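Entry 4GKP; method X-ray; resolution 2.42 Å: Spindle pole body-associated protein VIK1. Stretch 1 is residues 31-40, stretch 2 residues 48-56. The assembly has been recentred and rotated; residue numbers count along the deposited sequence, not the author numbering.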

# COMPACT_ATOMS: atom_id res chain seq x y z
N ILE A 31 -1.47 -7.46 22.86
CA ILE A 31 -2.65 -6.96 23.53
C ILE A 31 -3.20 -5.80 22.72
O ILE A 31 -2.57 -4.74 22.60
CB ILE A 31 -2.36 -6.57 25.01
CG1 ILE A 31 -1.93 -7.80 25.82
CG2 ILE A 31 -3.57 -5.88 25.65
CD1 ILE A 31 -2.80 -9.04 25.64
N VAL A 32 -4.36 -6.04 22.13
CA VAL A 32 -5.01 -5.09 21.24
C VAL A 32 -5.89 -4.12 22.04
O VAL A 32 -6.83 -4.53 22.74
CB VAL A 32 -5.83 -5.81 20.15
CG1 VAL A 32 -6.68 -4.83 19.37
CG2 VAL A 32 -4.91 -6.57 19.21
N ASN A 33 -5.57 -2.84 21.93
CA ASN A 33 -6.36 -1.79 22.55
C ASN A 33 -7.01 -0.89 21.51
O ASN A 33 -6.39 0.08 21.05
CB ASN A 33 -5.48 -0.98 23.51
CG ASN A 33 -6.29 -0.20 24.53
OD1 ASN A 33 -7.53 -0.14 24.46
ND2 ASN A 33 -5.59 0.40 25.50
N TYR A 34 -8.25 -1.19 21.15
CA TYR A 34 -8.96 -0.42 20.12
C TYR A 34 -9.20 1.03 20.51
O TYR A 34 -8.99 1.92 19.69
CB TYR A 34 -10.28 -1.09 19.73
CG TYR A 34 -10.05 -2.36 18.96
CD1 TYR A 34 -9.44 -2.34 17.70
CD2 TYR A 34 -10.43 -3.59 19.49
CE1 TYR A 34 -9.22 -3.52 16.99
CE2 TYR A 34 -10.23 -4.76 18.79
CZ TYR A 34 -9.62 -4.72 17.54
OH TYR A 34 -9.42 -5.89 16.85
N SER A 35 -9.59 1.25 21.76
CA SER A 35 -9.86 2.60 22.26
C SER A 35 -8.63 3.51 22.14
O SER A 35 -8.74 4.66 21.72
CB SER A 35 -10.36 2.54 23.71
OG SER A 35 -9.32 2.20 24.62
N ASP A 36 -7.46 2.96 22.47
CA ASP A 36 -6.20 3.69 22.44
C ASP A 36 -5.49 3.61 21.07
O ASP A 36 -4.51 4.33 20.82
CB ASP A 36 -5.27 3.15 23.54
CG ASP A 36 -4.26 4.17 24.00
OD1 ASP A 36 -4.66 5.11 24.73
OD2 ASP A 36 -3.07 4.02 23.67
N GLU A 37 -5.98 2.73 20.19
CA GLU A 37 -5.35 2.42 18.89
C GLU A 37 -3.90 1.95 19.07
O GLU A 37 -2.99 2.37 18.34
CB GLU A 37 -5.44 3.60 17.90
CG GLU A 37 -6.77 4.34 17.84
CD GLU A 37 -7.86 3.61 17.07
OE1 GLU A 37 -7.68 2.44 16.67
OE2 GLU A 37 -8.91 4.24 16.85
N SER A 38 -3.70 1.09 20.05
CA SER A 38 -2.37 0.63 20.39
C SER A 38 -2.31 -0.88 20.46
O SER A 38 -3.31 -1.55 20.72
CB SER A 38 -1.92 1.22 21.73
OG SER A 38 -2.60 0.60 22.81
N ILE A 39 -1.12 -1.40 20.22
CA ILE A 39 -0.86 -2.81 20.43
C ILE A 39 0.36 -2.92 21.35
O ILE A 39 1.43 -2.38 21.06
CB ILE A 39 -0.60 -3.55 19.09
CG1 ILE A 39 -1.78 -3.36 18.13
CG2 ILE A 39 -0.36 -5.04 19.33
CD1 ILE A 39 -1.47 -3.77 16.70
N GLU A 40 0.17 -3.59 22.48
CA GLU A 40 1.31 -3.90 23.32
C GLU A 40 1.82 -5.30 23.01
O GLU A 40 1.06 -6.26 22.99
CB GLU A 40 1.02 -3.74 24.81
CG GLU A 40 2.23 -4.14 25.65
CD GLU A 40 2.17 -3.70 27.10
OE1 GLU A 40 1.08 -3.78 27.71
OE2 GLU A 40 3.23 -3.30 27.62
N TYR A 48 3.08 -0.38 20.65
CA TYR A 48 3.03 0.17 19.29
C TYR A 48 1.76 0.98 19.05
O TYR A 48 0.63 0.48 19.21
CB TYR A 48 3.18 -0.95 18.26
CG TYR A 48 4.54 -1.59 18.32
CD1 TYR A 48 5.66 -0.93 17.81
CD2 TYR A 48 4.73 -2.84 18.91
CE1 TYR A 48 6.92 -1.50 17.87
CE2 TYR A 48 5.98 -3.42 18.97
CZ TYR A 48 7.07 -2.75 18.45
OH TYR A 48 8.31 -3.31 18.50
N LYS A 49 1.95 2.24 18.69
CA LYS A 49 0.84 3.15 18.42
C LYS A 49 0.59 3.28 16.91
O LYS A 49 1.52 3.24 16.10
CB LYS A 49 1.06 4.52 19.07
N PHE A 50 -0.69 3.43 16.56
CA PHE A 50 -1.14 3.56 15.18
C PHE A 50 -2.15 4.70 15.01
O PHE A 50 -2.77 5.13 16.00
CB PHE A 50 -1.78 2.23 14.73
CG PHE A 50 -0.81 1.08 14.68
CD1 PHE A 50 0.01 0.89 13.56
CD2 PHE A 50 -0.70 0.19 15.75
CE1 PHE A 50 0.90 -0.17 13.52
CE2 PHE A 50 0.19 -0.88 15.71
CZ PHE A 50 0.99 -1.06 14.59
N THR A 51 -2.33 5.17 13.78
CA THR A 51 -3.44 6.07 13.45
C THR A 51 -4.76 5.38 13.72
O THR A 51 -5.66 5.96 14.32
CB THR A 51 -3.44 6.47 11.97
OG1 THR A 51 -2.13 6.88 11.57
CG2 THR A 51 -4.46 7.61 11.75
N LYS A 52 -4.87 4.14 13.28
CA LYS A 52 -6.11 3.41 13.39
C LYS A 52 -5.85 1.90 13.40
O LYS A 52 -5.11 1.38 12.57
CB LYS A 52 -7.05 3.80 12.23
CG LYS A 52 -8.45 3.21 12.27
CD LYS A 52 -9.39 4.05 13.12
CE LYS A 52 -10.75 3.39 13.28
NZ LYS A 52 -11.57 3.53 12.04
N LEU A 53 -6.46 1.22 14.36
CA LEU A 53 -6.58 -0.23 14.32
C LEU A 53 -7.83 -0.54 13.53
O LEU A 53 -8.84 0.14 13.68
CB LEU A 53 -6.72 -0.82 15.73
CG LEU A 53 -5.49 -1.20 16.56
CD1 LEU A 53 -4.31 -0.26 16.39
CD2 LEU A 53 -5.90 -1.31 18.02
N ILE A 54 -7.76 -1.55 12.69
CA ILE A 54 -8.94 -2.05 12.01
C ILE A 54 -9.19 -3.44 12.55
O ILE A 54 -8.32 -4.30 12.46
CB ILE A 54 -8.73 -2.09 10.48
CG1 ILE A 54 -8.54 -0.67 9.95
CG2 ILE A 54 -9.91 -2.78 9.79
CD1 ILE A 54 -7.45 -0.53 8.92
N GLN A 55 -10.37 -3.63 13.14
CA GLN A 55 -10.81 -4.93 13.62
C GLN A 55 -11.30 -5.80 12.46
O GLN A 55 -12.35 -5.56 11.87
CB GLN A 55 -11.91 -4.79 14.69
CG GLN A 55 -12.17 -6.10 15.44
CD GLN A 55 -13.50 -6.14 16.18
OE1 GLN A 55 -14.42 -5.39 15.86
NE2 GLN A 55 -13.60 -7.03 17.15
N ASN A 56 -10.55 -6.85 12.18
CA ASN A 56 -10.83 -7.73 11.05
C ASN A 56 -10.91 -9.18 11.53
O ASN A 56 -10.42 -9.51 12.61
CB ASN A 56 -9.72 -7.55 10.01
CG ASN A 56 -10.23 -7.61 8.59
OD1 ASN A 56 -11.22 -8.27 8.29
ND2 ASN A 56 -9.54 -6.91 7.69

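How does stretch 2 first join stretch 1? It enters at Tyr48, which forms an antiparallel, hydrogen-bonded pair with Ile39. The nitrogen of Ile39 donates to the carbonyl oxygen of Tyr48 (N to O, 2.8 Å), and the nitrogen of Tyr48 donates back to the carbonyl oxygen of Ile39 (N to O, 2.6 Å). Both N-H...O angles are 168°, so the two bonds are nearly straight, as expected where two extended backbones lie in register. The Tyr48 oxygen also receives a CA-H...O contact from Ser38, with CA of Ser38 3.2 Å from O of Tyr48. The side chains of Tyr48 and Ile39 leave the sheet on the same face, but the end of the tyrosine leads away from stretch 1, and its contact with this strand is made largely close to the backbone.

What happens to the pairing as the chain moves on through Lys49 and Phe50? Lys49 sits across from Ser38 in a non-hydrogen-bonded pair, with their CA atoms 4.5 Å apart and both side chains on the face opposite that of Ile39 and Tyr48. The lysine is modelled only as far as CB, so the coordinates say nothing about where its amine goes. One residue later, just past the paired strands, a single hydrogen bond follows: N of Phe50 donates to O of Glu37 at 3.1 Å, with a more bent angle of 146°. The phenylalanine ring then reaches back to Ile39, bringing CE2 of Phe50 to 3.5 Å from CD1 of Ile39, an apolar contact between two buried residues.

How does Glu37 hold the chain beyond Phe50? Thr51 and Lys52 both point their CA-to-CB bonds away from stretch 1; the CA-to-CB bond of Glu37 points sideways, but the end of its side chain comes nearer to stretch 2. Its CG lies 4.0 Å from O of Thr51, and its OE2 lies 3.8 Å from CD of Lys52, a contact with the aliphatic part of that side chain. The carboxylate's hydrogen bond is to the backbone: N of Leu53 donates to OE1 of Glu37 at 2.9 Å and 172°. With its own carbonyl bound to Phe50, Glu37 thus grips stretch 2 at two points, three residues apart, through main chain and side chain.

Where does Leu53 go, and how does the contact end? Its CA-to-CB bond points toward stretch 1, and it has more area covered by the other stretch than any other residue here. CD2 of Leu53 packs 3.8 Å from CG1 of Val32 and 3.4 Å from O of Asn33, a carbonyl that accepts a hydrogen bond from N of Ser38 (3.0 Å) within stretch 1. Tyr34 covers the leucine nearer its backbone, with CD1 of Tyr34 3.7 Å from CB of Leu53. Ile54 turns away, as the alternation of a strand requires, and Gln55 points toward stretch 1 again. There CG of Gln55 meets OH of Tyr34 at 3.1 Å, a close approach to a carbon, while that hydroxyl is hydrogen-bonded elsewhere in the structure.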